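Local coordinates for protein thermoresistant glucokinase (Janibacter sp. HTCC2649, PDB 4EUN) that probably phosphorylates a sugar or sugar acid such as gluconate at the expense of ATP, as a small carbohydrate kinase with a nucleotide-binding P-loop fold, at residues H47-E52 and R186-L191; G75-D80 and A152-S157; C108-R113 and L159-A164. All blocks are in the same frame, centred on the assembly; numbering follows the deposited sequence.

In the fold
Contacts 1 and 3 border a parallel sheet of the P-loop kinase type, strand order 2-3-1-4-5, while contact 2 lies at the surface. Contact 1 pairs helix 42-53, which follows the probable Walker A loop, with helix 180-191 near the C-terminus. The loop it closes encloses the other two contacts. Those lie on the other side of the chain's centre, contact 2 about 29 Å and contact 3 about 21 Å from contact 1, centre to centre. Contacts 2 and 3 cross along the chain, share helix 155-161 and adjoin through the salt bridge of Asp80 with Lys112. Contacts 1 and 3 thus involve parts next to the probable nucleotide-binding loop.

Contact 1 of 3, residues H47-E52 and R186-L191; sequences HGVADE and RALTWL
With chi1 at 171°, Val49 sets CG1 anti to its backbone N and CG2 beside it, and the two methyls divide the facing helix between them: CG1 reaches Leu191 CD1 at 3.8 Å and Leu188 CD2 at 4.0 Å, while CG2 meets Ala187 CB at 4.0 Å. Leu188, its CG beside the backbone N (chi1 -74°), turns its branch toward helix 42-53. Its side chain and that of Val49 pass each other in opposite directions, CD2 beside CG1, and CD1 lies 4.0 Å from Glu52 CB, those two side chains crossing nearly at right angles. A branched valine offers two methyls close to the backbone, and the small alanine lets the second come near helix 180-191. The short helical segments cross at -53° with their axes 10.2 Å apart. No hydrogen bond spans the interface, whose grip is apolar. Glu52 joins in through its aliphatic base; its chain bends away, and OE1 accepts a hydrogen bond from Glu146 N of the second subunit, so this edge adjoins the dimer interface. Such helix pairs cover a face of the P-loop kinase alpha/beta sheet, helix 42-53 following the probable Walker A loop: Val49 rests on Ile105 of strand 104-108, Ala187 on Leu129 of strand 127-132.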
ATOM      1  N   HIS A  47       1.819  -0.588  -7.836  1.00 28.23           N
ATOM      2  CA  HIS A  47       2.723   0.533  -7.604  1.00 28.94           C
ATOM      3  C   HIS A  47       3.250   1.062  -8.934  1.00 30.97           C
ATOM      4  O   HIS A  47       3.318   2.272  -9.147  1.00 29.35           O
ATOM      5  CB  HIS A  47       3.882   0.089  -6.708  1.00 35.36           C
ATOM      6  CG  HIS A  47       4.811   1.196  -6.318  1.00 43.60           C
ATOM      7  ND1 HIS A  47       6.123   0.970  -5.959  1.00 49.26           N
ATOM      8  CD2 HIS A  47       4.615   2.532  -6.213  1.00 37.45           C
ATOM      9  CE1 HIS A  47       6.699   2.121  -5.661  1.00 45.49           C
ATOM     10  NE2 HIS A  47       5.807   3.085  -5.806  1.00 37.94           N
ATOM     11  N   GLY A  48       3.617   0.157  -9.836  1.00 30.63           N
ATOM     12  CA  GLY A  48       4.100   0.559 -11.145  1.00 30.36           C
ATOM     13  C   GLY A  48       3.051   1.293 -11.963  1.00 28.14           C
ATOM     14  O   GLY A  48       3.363   2.260 -12.665  1.00 35.20           O
ATOM     15  N   VAL A  49       1.808   0.819 -11.894  1.00 27.77           N
ATOM     16  CA  VAL A  49       0.705   1.489 -12.578  1.00 26.16           C
ATOM     17  C   VAL A  49       0.427   2.859 -11.952  1.00 31.48           C
ATOM     18  O   VAL A  49       0.242   3.850 -12.660  1.00 32.42           O
ATOM     19  CB  VAL A  49      -0.577   0.614 -12.586  1.00 24.02           C
ATOM     20  CG1 VAL A  49      -1.768   1.412 -13.105  1.00 25.71           C
ATOM     21  CG2 VAL A  49      -0.375  -0.618 -13.449  1.00 27.18           C
ATOM     22  N   ALA A  50       0.422   2.913 -10.625  1.00 26.29           N
ATOM     23  CA  ALA A  50       0.144   4.156  -9.908  1.00 23.60           C
ATOM     24  C   ALA A  50       1.150   5.242 -10.267  1.00 32.08           C
ATOM     25  O   ALA A  50       0.779   6.406 -10.458  1.00 32.91           O
ATOM     26  CB  ALA A  50       0.146   3.905  -8.403  1.00 26.81           C
ATOM     27  N   ASP A  51       2.422   4.862 -10.349  1.00 28.69           N
ATOM     28  CA  ASP A  51       3.504   5.825 -10.555  1.00 31.73           C
ATOM     29  C   ASP A  51       3.456   6.514 -11.915  1.00 36.39           C
ATOM     30  O   ASP A  51       4.029   7.594 -12.090  1.00 42.77           O
ATOM     31  CB  ASP A  51       4.867   5.159 -10.332  1.00 41.81           C
ATOM     32  CG  ASP A  51       5.490   5.540  -9.003  1.00 55.94           C
ATOM     33  OD1 ASP A  51       4.751   5.634  -8.000  1.00 55.19           O
ATOM     34  OD2 ASP A  51       6.718   5.764  -8.962  1.00 67.50           O
ATOM     35  N   GLU A  52       2.762   5.904 -12.870  1.00 40.39           N
ATOM     36  CA  GLU A  52       2.688   6.454 -14.221  1.00 47.16           C
ATOM     37  C   GLU A  52       1.350   7.116 -14.541  1.00 47.88           C
ATOM     38  O   GLU A  52       1.199   7.745 -15.584  1.00 51.88           O
ATOM     39  CB  GLU A  52       3.004   5.369 -15.258  1.00 50.34           C
ATOM     40  CG  GLU A  52       4.448   4.877 -15.229  1.00 58.93           C
ATOM     41  CD  GLU A  52       5.471   5.999 -15.397  1.00 65.83           C
ATOM     42  OE1 GLU A  52       5.154   7.035 -16.026  1.00 59.16           O
ATOM     43  OE2 GLU A  52       6.607   5.840 -14.898  1.00 73.39           O
ATOM     44  N   ARG A 186       1.784  -3.660 -20.141  1.00 36.19           N
ATOM     45  CA  ARG A 186       0.593  -4.328 -20.656  1.00 32.81           C
ATOM     46  C   ARG A 186      -0.666  -3.766 -19.995  1.00 30.99           C
ATOM     47  O   ARG A 186      -1.643  -3.441 -20.675  1.00 34.45           O
ATOM     48  CB  ARG A 186       0.705  -5.837 -20.415  1.00 38.36           C
ATOM     49  CG  ARG A 186      -0.483  -6.654 -20.876  1.00 48.56           C
ATOM     50  CD  ARG A 186      -0.178  -8.147 -20.788  1.00 49.39           C
ATOM     51  NE  ARG A 186      -1.383  -8.942 -20.563  1.00 53.91           N
ATOM     52  CZ  ARG A 186      -2.252  -9.269 -21.515  1.00 56.93           C
ATOM     53  NH1 ARG A 186      -2.054  -8.866 -22.764  1.00 59.45           N
ATOM     54  NH2 ARG A 186      -3.322  -9.996 -21.219  1.00 50.86           N
ATOM     55  N   ALA A 187      -0.626  -3.645 -18.672  1.00 28.09           N
ATOM     56  CA  ALA A 187      -1.723  -3.059 -17.900  1.00 27.98           C
ATOM     57  C   ALA A 187      -2.016  -1.623 -18.315  1.00 30.35           C
ATOM     58  O   ALA A 187      -3.177  -1.253 -18.500  1.00 33.82           O
ATOM     59  CB  ALA A 187      -1.409  -3.109 -16.403  1.00 26.51           C
ATOM     60  N   LEU A 188      -0.963  -0.816 -18.433  1.00 33.03           N
ATOM     61  CA  LEU A 188      -1.099   0.596 -18.776  1.00 35.82           C
ATOM     62  C   LEU A 188      -1.712   0.777 -20.164  1.00 34.56           C
ATOM     63  O   LEU A 188      -2.542   1.665 -20.376  1.00 36.56           O
ATOM     64  CB  LEU A 188       0.264   1.299 -18.705  1.00 39.56           C
ATOM     65  CG  LEU A 188       0.831   1.568 -17.307  1.00 40.50           C
ATOM     66  CD1 LEU A 188       2.268   2.070 -17.372  1.00 42.47           C
ATOM     67  CD2 LEU A 188      -0.044   2.565 -16.575  1.00 39.81           C
ATOM     68  N   THR A 189      -1.301  -0.070 -21.105  1.00 39.45           N
ATOM     69  CA  THR A 189      -1.839  -0.017 -22.460  1.00 43.98           C
ATOM     70  C   THR A 189      -3.328  -0.338 -22.432  1.00 37.00           C
ATOM     71  O   THR A 189      -4.136   0.344 -23.061  1.00 39.99           O
ATOM     72  CB  THR A 189      -1.115  -1.004 -23.405  1.00 41.76           C
ATOM     73  OG1 THR A 189       0.261  -0.626 -23.536  1.00 49.78           O
ATOM     74  CG2 THR A 189      -1.757  -0.990 -24.779  1.00 44.34           C
ATOM     75  N   TRP A 190      -3.691  -1.377 -21.687  1.00 35.44           N
ATOM     76  CA  TRP A 190      -5.083  -1.777 -21.605  1.00 35.42           C
ATOM     77  C   TRP A 190      -5.959  -0.757 -20.860  1.00 31.97           C
ATOM     78  O   TRP A 190      -7.034  -0.391 -21.339  1.00 37.04           O
ATOM     79  CB  TRP A 190      -5.209  -3.160 -20.969  1.00 34.83           C
ATOM     80  CG  TRP A 190      -6.623  -3.583 -20.885  1.00 33.42           C
ATOM     81  CD1 TRP A 190      -7.424  -3.975 -21.919  1.00 36.60           C
ATOM     82  CD2 TRP A 190      -7.430  -3.628 -19.708  1.00 28.73           C
ATOM     83  NE1 TRP A 190      -8.681  -4.270 -21.452  1.00 37.31           N
ATOM     84  CE2 TRP A 190      -8.710  -4.071 -20.098  1.00 31.75           C
ATOM     85  CE3 TRP A 190      -7.195  -3.341 -18.361  1.00 27.19           C
ATOM     86  CZ2 TRP A 190      -9.753  -4.232 -19.182  1.00 33.75           C
ATOM     87  CZ3 TRP A 190      -8.225  -3.506 -17.455  1.00 30.80           C
ATOM     88  CH2 TRP A 190      -9.491  -3.941 -17.870  1.00 34.64           C
ATOM     89  N   LEU A 191      -5.497  -0.310 -19.695  1.00 30.50           N
ATOM     90  CA  LEU A 191      -6.264   0.617 -18.865  1.00 28.99           C
ATOM     91  C   LEU A 191      -6.528   1.937 -19.577  1.00 35.44           C
ATOM     92  O   LEU A 191      -7.584   2.547 -19.400  1.00 36.17           O
ATOM     93  CB  LEU A 191      -5.526   0.893 -17.550  1.00 31.27           C
ATOM     94  CG  LEU A 191      -5.511  -0.238 -16.525  1.00 26.02           C
ATOM     95  CD1 LEU A 191      -4.530   0.067 -15.413  1.00 31.26           C
ATOM     96  CD2 LEU A 191      -6.906  -0.424 -15.959  1.00 27.55           C
TER

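Contact 2 of 3, residues G75-D80 and A152-S157; sequences GIPLTD and ASLLQS
Gly75 ends helix 66-73 in a Schellman motif, and Leu154 packs against the turn that follows. The positive phi of Gly75 (98°) is easily adopted by glycine, which also lets the chain pass close to Ser153, whose OG lies 4.2 Å from Gly75 CA. Leu154 carries most of the apolar contact with a single methyl: CD2 sits 3.8 Å from Gly75 O and 4.2 Å from Pro77 CG, touching backbone and ring together. Just ahead of the regular part of helix 155-161, this leucine is long enough to reach the loop, and its side chain also touches Met72 of helix 66-73. Farther along the loop, the rigid ring of Pro77 meets Ser157, CG 3.7 Å from OG, a van der Waals approach. No direct hydrogen bond joins the segments. A water does so instead, donating to Gly75 O at 2.6 Å and bonding to Ser153 OG at 3.2 Å, so Gly75 O is linked through water to segment 152-157. This surface contact joins the loop before helix 80-99 to the residues leading into helix 155-161. There the hydroxyl that faces Pro77 is itself held: Ser157 OG donates to Leu154 O at 2.9 Å, tilted 25° from the carbonyl plane.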
ATOM      1  N   GLY A  75      -3.816 -19.571   9.469  1.00 24.05           N
ATOM      2  CA  GLY A  75      -4.069 -20.528   8.403  1.00 22.49           C
ATOM      3  C   GLY A  75      -5.530 -20.871   8.193  1.00 24.04           C
ATOM      4  O   GLY A  75      -5.854 -21.842   7.495  1.00 23.40           O
ATOM      5  N   ILE A  76      -6.423 -20.085   8.790  1.00 22.11           N
ATOM      6  CA  ILE A  76      -7.856 -20.351   8.648  1.00 21.28           C
ATOM      7  C   ILE A  76      -8.414 -19.453   7.558  1.00 22.33           C
ATOM      8  O   ILE A  76      -8.319 -18.235   7.658  1.00 21.86           O
ATOM      9  CB  ILE A  76      -8.622 -20.030   9.932  1.00 28.88           C
ATOM     10  CG1 ILE A  76      -8.119 -20.870  11.103  1.00 33.19           C
ATOM     11  CG2 ILE A  76     -10.107 -20.208   9.727  1.00 30.94           C
ATOM     12  CD1 ILE A  76      -7.517 -20.033  12.177  1.00 34.44           C
ATOM     13  N   PRO A  77      -8.980 -20.045   6.497  1.00 23.88           N
ATOM     14  CA  PRO A  77      -9.566 -19.220   5.434  1.00 26.83           C
ATOM     15  C   PRO A  77     -10.822 -18.481   5.905  1.00 22.62           C
ATOM     16  O   PRO A  77     -11.617 -19.044   6.663  1.00 27.98           O
ATOM     17  CB  PRO A  77      -9.957 -20.247   4.360  1.00 27.67           C
ATOM     18  CG  PRO A  77      -9.140 -21.466   4.656  1.00 28.03           C
ATOM     19  CD  PRO A  77      -8.961 -21.479   6.151  1.00 25.57           C
ATOM     20  N   LEU A  78     -11.003 -17.243   5.453  1.00 22.35           N
ATOM     21  CA  LEU A  78     -12.229 -16.513   5.751  1.00 24.17           C
ATOM     22  C   LEU A  78     -13.384 -17.076   4.920  1.00 25.01           C
ATOM     23  O   LEU A  78     -13.163 -17.749   3.909  1.00 27.70           O
ATOM     24  CB  LEU A  78     -12.040 -15.022   5.461  1.00 24.10           C
ATOM     25  CG  LEU A  78     -10.896 -14.337   6.206  1.00 26.02           C
ATOM     26  CD1 LEU A  78     -10.893 -12.843   5.926  1.00 26.86           C
ATOM     27  CD2 LEU A  78     -10.987 -14.593   7.708  1.00 28.97           C
ATOM     28  N   THR A  79     -14.611 -16.808   5.359  1.00 24.90           N
ATOM     29  CA  THR A  79     -15.813 -17.202   4.629  1.00 24.68           C
ATOM     30  C   THR A  79     -16.365 -16.004   3.877  1.00 24.50           C
ATOM     31  O   THR A  79     -15.868 -14.884   4.038  1.00 25.03           O
ATOM     32  CB  THR A  79     -16.917 -17.680   5.590  1.00 28.91           C
ATOM     33  OG1 THR A  79     -17.295 -16.592   6.445  1.00 32.46           O
ATOM     34  CG2 THR A  79     -16.435 -18.841   6.431  1.00 32.43           C
ATOM     35  N   ASP A  80     -17.405 -16.229   3.076  1.00 27.18           N
ATOM     36  CA  ASP A  80     -18.122 -15.128   2.437  1.00 27.40           C
ATOM     37  C   ASP A  80     -18.600 -14.141   3.493  1.00 28.29           C
ATOM     38  O   ASP A  80     -18.477 -12.932   3.313  1.00 26.86           O
ATOM     39  CB  ASP A  80     -19.347 -15.635   1.670  1.00 29.28           C
ATOM     40  CG  ASP A  80     -18.998 -16.331   0.365  1.00 33.67           C
ATOM     41  OD1 ASP A  80     -17.805 -16.489   0.051  1.00 30.03           O
ATOM     42  OD2 ASP A  80     -19.945 -16.741  -0.341  1.00 38.00           O
ATOM     43  N   ALA A 152       1.897 -20.081   3.886  1.00 23.68           N
ATOM     44  CA  ALA A 152       1.878 -20.762   2.606  1.00 24.55           C
ATOM     45  C   ALA A 152       0.689 -21.703   2.472  1.00 22.67           C
ATOM     46  O   ALA A 152       0.229 -21.964   1.360  1.00 22.91           O
ATOM     47  CB  ALA A 152       3.180 -21.519   2.397  1.00 28.26           C
ATOM     48  N   SER A 153       0.209 -22.222   3.601  1.00 24.44           N
ATOM     49  CA  SER A 153      -0.881 -23.195   3.595  1.00 25.61           C
ATOM     50  C   SER A 153      -2.187 -22.601   3.076  1.00 25.03           C
ATOM     51  O   SER A 153      -3.093 -23.340   2.687  1.00 30.19           O
ATOM     52  CB  SER A 153      -1.097 -23.782   4.995  1.00 28.62           C
ATOM     53  OG  SER A 153      -1.603 -22.797   5.879  1.00 31.47           O
ATOM     54  N   LEU A 154      -2.289 -21.272   3.061  1.00 23.88           N
ATOM     55  CA  LEU A 154      -3.509 -20.632   2.579  1.00 23.77           C
ATOM     56  C   LEU A 154      -3.621 -20.670   1.066  1.00 25.23           C
ATOM     57  O   LEU A 154      -4.698 -20.417   0.526  1.00 26.84           O
ATOM     58  CB  LEU A 154      -3.591 -19.173   3.038  1.00 22.62           C
ATOM     59  CG  LEU A 154      -4.078 -18.869   4.449  1.00 31.96           C
ATOM     60  CD1 LEU A 154      -4.049 -17.366   4.683  1.00 32.72           C
ATOM     61  CD2 LEU A 154      -5.480 -19.403   4.651  1.00 31.39           C
ATOM     62  N   LEU A 155      -2.519 -20.971   0.379  1.00 25.66           N
ATOM     63  CA  LEU A 155      -2.501 -20.873  -1.082  1.00 24.12           C
ATOM     64  C   LEU A 155      -3.562 -21.737  -1.746  1.00 20.88           C
ATOM     65  O   LEU A 155      -4.242 -21.280  -2.653  1.00 24.64           O
ATOM     66  CB  LEU A 155      -1.123 -21.202  -1.670  1.00 26.65           C
ATOM     67  CG  LEU A 155      -1.047 -21.171  -3.204  1.00 26.59           C
ATOM     68  CD1 LEU A 155      -1.297 -19.765  -3.750  1.00 27.48           C
ATOM     69  CD2 LEU A 155       0.288 -21.686  -3.698  1.00 30.53           C
ATOM     70  N   GLN A 156      -3.706 -22.984  -1.299  1.00 25.26           N
ATOM     71  CA  GLN A 156      -4.692 -23.879  -1.898  1.00 29.02           C
ATOM     72  C   GLN A 156      -6.099 -23.290  -1.867  1.00 27.61           C
ATOM     73  O   GLN A 156      -6.795 -23.260  -2.892  1.00 27.35           O
ATOM     74  CB  GLN A 156      -4.690 -25.240  -1.190  1.00 27.84           C
ATOM     75  CG  GLN A 156      -5.776 -26.186  -1.676  1.00 47.92           C
ATOM     76  CD  GLN A 156      -5.785 -27.504  -0.915  1.00 60.99           C
ATOM     77  OE1 GLN A 156      -5.912 -27.525   0.312  1.00 60.42           O
ATOM     78  NE2 GLN A 156      -5.649 -28.612  -1.641  1.00 56.61           N
ATOM     79  N   SER A 157      -6.505 -22.809  -0.692  1.00 27.30           N
ATOM     80  CA  SER A 157      -7.833 -22.218  -0.523  1.00 30.83           C
ATOM     81  C   SER A 157      -8.005 -20.930  -1.322  1.00 30.33           C
ATOM     82  O   SER A 157      -9.091 -20.649  -1.833  1.00 29.02           O
ATOM     83  CB  SER A 157      -8.148 -21.963   0.955  1.00 28.11           C
ATOM     84  OG  SER A 157      -7.318 -20.962   1.507  1.00 34.37           O
TER
HETATM   85  O   HOH W   1      -4.799 -23.105   5.543  1.00 36.38           O

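Contact 3 of 3, residues C108-R113 and L159-A164; sequences CSALKR and LATLEA
Glu163 and the chain at Leu111-Arg113 exchange two hydrogen bonds. In one, Glu163 N donates to Leu111 O over 3.2 Å; in the other, Arg113 N donates to Glu163 OE1 at 2.9 Å and nearly straight (162°). The amide meets OE1 from above the carboxylate, 51° out of its plane. Lys112 occupies the N-cap position of helix 113-119, and so this carboxylate, supplied from a remote part of the chain, satisfies an amide at the start of the helix, where a negative charge would probably be favoured by the helix dipole. With CG beside its own backbone N (chi1 -67°) and an extended chain beyond, the glutamate reaches across the backbone at Lys112, CG near Lys112 CA, and puts OE1 at Arg113 N. Leu111 O and Thr161 O, 3.4 Å apart, are two acceptors and not bonded to each other.

Lys112 offers its aliphatic part to this interface: CG lies 3.5 Å from Thr161 O. Its ammonium runs on to a salt bridge with Asp80, while the guanidinium of Arg113 turns to Asp168, Glu166 and Asp117. Thr161 OG1 is bonded to Ser157 O, within helix 155-161, which leaves its methyl for the contact, CG2 lying 3.9 Å from Lys112 CG. Ala110 is small enough for its CB to nestle 3.8 Å from Leu162 CB, and its amide is bonded to Gln158 OE1.

The contact joins the loop between strand 104-108 and helix 113-119 to the chain leaving helix 155-161. Leu162 touches the probable P-loop and packs on Met35 of strand 31-35 and His130 of strand 127-132; Leu111 packs on Met35 and Phe128 of the sheet and on Leu119 of helix 113-119.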
ATOM      1  N   CYS A 108      -5.935  -6.518  -4.103  1.00 20.78           N
ATOM      2  CA  CYS A 108      -6.786  -7.452  -3.362  1.00 25.78           C
ATOM      3  C   CYS A 108      -6.264  -8.875  -3.501  1.00 26.85           C
ATOM      4  O   CYS A 108      -5.716  -9.239  -4.540  1.00 27.20           O
ATOM      5  CB  CYS A 108      -8.211  -7.457  -3.921  1.00 33.79           C
ATOM      6  SG  CYS A 108      -9.146  -5.964  -3.615  1.00 28.66           S
ATOM      7  N   SER A 109      -6.478  -9.696  -2.475  1.00 24.86           N
ATOM      8  CA  SER A 109      -6.251 -11.135  -2.594  1.00 24.85           C
ATOM      9  C   SER A 109      -7.339 -11.757  -3.475  1.00 22.75           C
ATOM     10  O   SER A 109      -8.001 -11.057  -4.241  1.00 25.99           O
ATOM     11  CB  SER A 109      -6.238 -11.782  -1.212  1.00 26.68           C
ATOM     12  OG  SER A 109      -7.335 -11.327  -0.446  1.00 33.77           O
ATOM     13  N   ALA A 110      -7.519 -13.079  -3.387  1.00 23.24           N
ATOM     14  CA  ALA A 110      -8.432 -13.781  -4.291  1.00 26.81           C
ATOM     15  C   ALA A 110      -9.869 -13.297  -4.140  1.00 28.05           C
ATOM     16  O   ALA A 110     -10.361 -13.119  -3.024  1.00 29.18           O
ATOM     17  CB  ALA A 110      -8.364 -15.260  -4.056  1.00 20.59           C
ATOM     18  N   LEU A 111     -10.545 -13.091  -5.264  1.00 24.68           N
ATOM     19  CA  LEU A 111     -11.938 -12.693  -5.214  1.00 22.53           C
ATOM     20  C   LEU A 111     -12.819 -13.610  -6.050  1.00 27.81           C
ATOM     21  O   LEU A 111     -12.452 -14.012  -7.165  1.00 28.65           O
ATOM     22  CB  LEU A 111     -12.099 -11.291  -5.762  1.00 21.81           C
ATOM     23  CG  LEU A 111     -11.269 -10.195  -5.106  1.00 16.90           C
ATOM     24  CD1 LEU A 111     -11.389  -8.928  -5.932  1.00 21.15           C
ATOM     25  CD2 LEU A 111     -11.749  -9.975  -3.691  1.00 29.56           C
ATOM     26  N   LYS A 112     -13.989 -13.920  -5.502  1.00 19.81           N
ATOM     27  CA  LYS A 112     -15.052 -14.555  -6.242  1.00 20.14           C
ATOM     28  C   LYS A 112     -15.742 -13.515  -7.103  1.00 22.47           C
ATOM     29  O   LYS A 112     -15.642 -12.326  -6.825  1.00 22.96           O
ATOM     30  CB  LYS A 112     -16.072 -15.133  -5.267  1.00 23.56           C
ATOM     31  CG  LYS A 112     -15.536 -16.234  -4.370  1.00 23.58           C
ATOM     32  CD  LYS A 112     -16.692 -16.857  -3.580  1.00 24.33           C
ATOM     33  CE  LYS A 112     -16.202 -17.913  -2.601  1.00 28.86           C
ATOM     34  NZ  LYS A 112     -17.348 -18.565  -1.901  1.00 29.05           N
ATOM     35  N   ARG A 113     -16.462 -13.968  -8.128  1.00 25.25           N
ATOM     36  CA  ARG A 113     -17.305 -13.077  -8.926  1.00 23.68           C
ATOM     37  C   ARG A 113     -18.252 -12.239  -8.075  1.00 24.73           C
ATOM     38  O   ARG A 113     -18.350 -11.026  -8.263  1.00 24.78           O
ATOM     39  CB  ARG A 113     -18.122 -13.890  -9.935  1.00 24.90           C
ATOM     40  CG  ARG A 113     -19.311 -13.125 -10.525  1.00 35.77           C
ATOM     41  CD  ARG A 113     -18.822 -12.116 -11.528  1.00 35.37           C
ATOM     42  NE  ARG A 113     -19.821 -11.098 -11.855  1.00 34.91           N
ATOM     43  CZ  ARG A 113     -20.322 -10.906 -13.069  1.00 34.22           C
ATOM     44  NH1 ARG A 113     -19.931 -11.671 -14.081  1.00 34.50           N
ATOM     45  NH2 ARG A 113     -21.212  -9.945 -13.271  1.00 39.75           N
ATOM     46  N   LEU A 159      -6.480 -20.230  -4.193  1.00 23.12           N
ATOM     47  CA  LEU A 159      -6.591 -20.572  -5.604  1.00 24.47           C
ATOM     48  C   LEU A 159      -7.986 -21.112  -5.912  1.00 25.90           C
ATOM     49  O   LEU A 159      -8.477 -20.984  -7.027  1.00 29.12           O
ATOM     50  CB  LEU A 159      -5.510 -21.574  -6.010  1.00 24.29           C
ATOM     51  CG  LEU A 159      -4.085 -21.033  -5.930  1.00 28.17           C
ATOM     52  CD1 LEU A 159      -3.096 -22.156  -6.164  1.00 38.79           C
ATOM     53  CD2 LEU A 159      -3.867 -19.925  -6.944  1.00 26.89           C
ATOM     54  N   ALA A 160      -8.632 -21.688  -4.902  1.00 29.56           N
ATOM     55  CA  ALA A 160     -10.018 -22.128  -5.048  1.00 38.44           C
ATOM     56  C   ALA A 160     -11.007 -20.953  -5.050  1.00 38.38           C
ATOM     57  O   ALA A 160     -12.068 -21.031  -5.666  1.00 40.49           O
ATOM     58  CB  ALA A 160     -10.371 -23.123  -3.961  1.00 42.58           C
ATOM     59  N   THR A 161     -10.650 -19.869  -4.364  1.00 35.75           N
ATOM     60  CA  THR A 161     -11.519 -18.694  -4.215  1.00 34.31           C
ATOM     61  C   THR A 161     -11.443 -17.766  -5.430  1.00 41.12           C
ATOM     62  O   THR A 161     -12.402 -17.063  -5.761  1.00 37.92           O
ATOM     63  CB  THR A 161     -11.138 -17.907  -2.929  1.00 36.20           C
ATOM     64  OG1 THR A 161     -11.350 -18.743  -1.782  1.00 37.40           O
ATOM     65  CG2 THR A 161     -11.956 -16.625  -2.780  1.00 32.33           C
ATOM     66  N   LEU A 162     -10.292 -17.782  -6.093  1.00 32.83           N
ATOM     67  CA  LEU A 162     -10.017 -16.902  -7.223  1.00 33.55           C
ATOM     68  C   LEU A 162     -10.768 -17.366  -8.473  1.00 37.21           C
ATOM     69  O   LEU A 162     -10.290 -18.237  -9.204  1.00 38.92           O
ATOM     70  CB  LEU A 162      -8.506 -16.868  -7.473  1.00 32.01           C
ATOM     71  CG  LEU A 162      -7.951 -15.795  -8.402  1.00 31.01           C
ATOM     72  CD1 LEU A 162      -8.636 -14.522  -8.114  1.00 38.91           C
ATOM     73  CD2 LEU A 162      -6.462 -15.612  -8.212  1.00 30.76           C
ATOM     74  N   GLU A 163     -11.942 -16.779  -8.708  1.00 27.37           N
ATOM     75  CA  GLU A 163     -12.791 -17.135  -9.850  1.00 22.00           C
ATOM     76  C   GLU A 163     -12.405 -16.329 -11.085  1.00 28.85           C
ATOM     77  O   GLU A 163     -12.214 -15.117 -11.000  1.00 25.64           O
ATOM     78  CB  GLU A 163     -14.276 -16.928  -9.510  1.00 26.21           C
ATOM     79  CG  GLU A 163     -14.778 -17.900  -8.440  1.00 29.35           C
ATOM     80  CD  GLU A 163     -16.211 -17.676  -8.010  1.00 26.54           C
ATOM     81  OE1 GLU A 163     -16.899 -16.766  -8.536  1.00 27.43           O
ATOM     82  OE2 GLU A 163     -16.667 -18.428  -7.116  1.00 37.61           O
ATOM     83  N   ALA A 164     -12.289 -17.008 -12.226  1.00 26.04           N
ATOM     84  CA  ALA A 164     -11.903 -16.358 -13.479  1.00 22.58           C
ATOM     85  C   ALA A 164     -12.774 -15.146 -13.777  1.00 23.58           C
ATOM     86  O   ALA A 164     -13.981 -15.141 -13.481  1.00 23.80           O
ATOM     87  CB  ALA A 164     -11.986 -17.352 -14.635  1.00 24.02           C
TER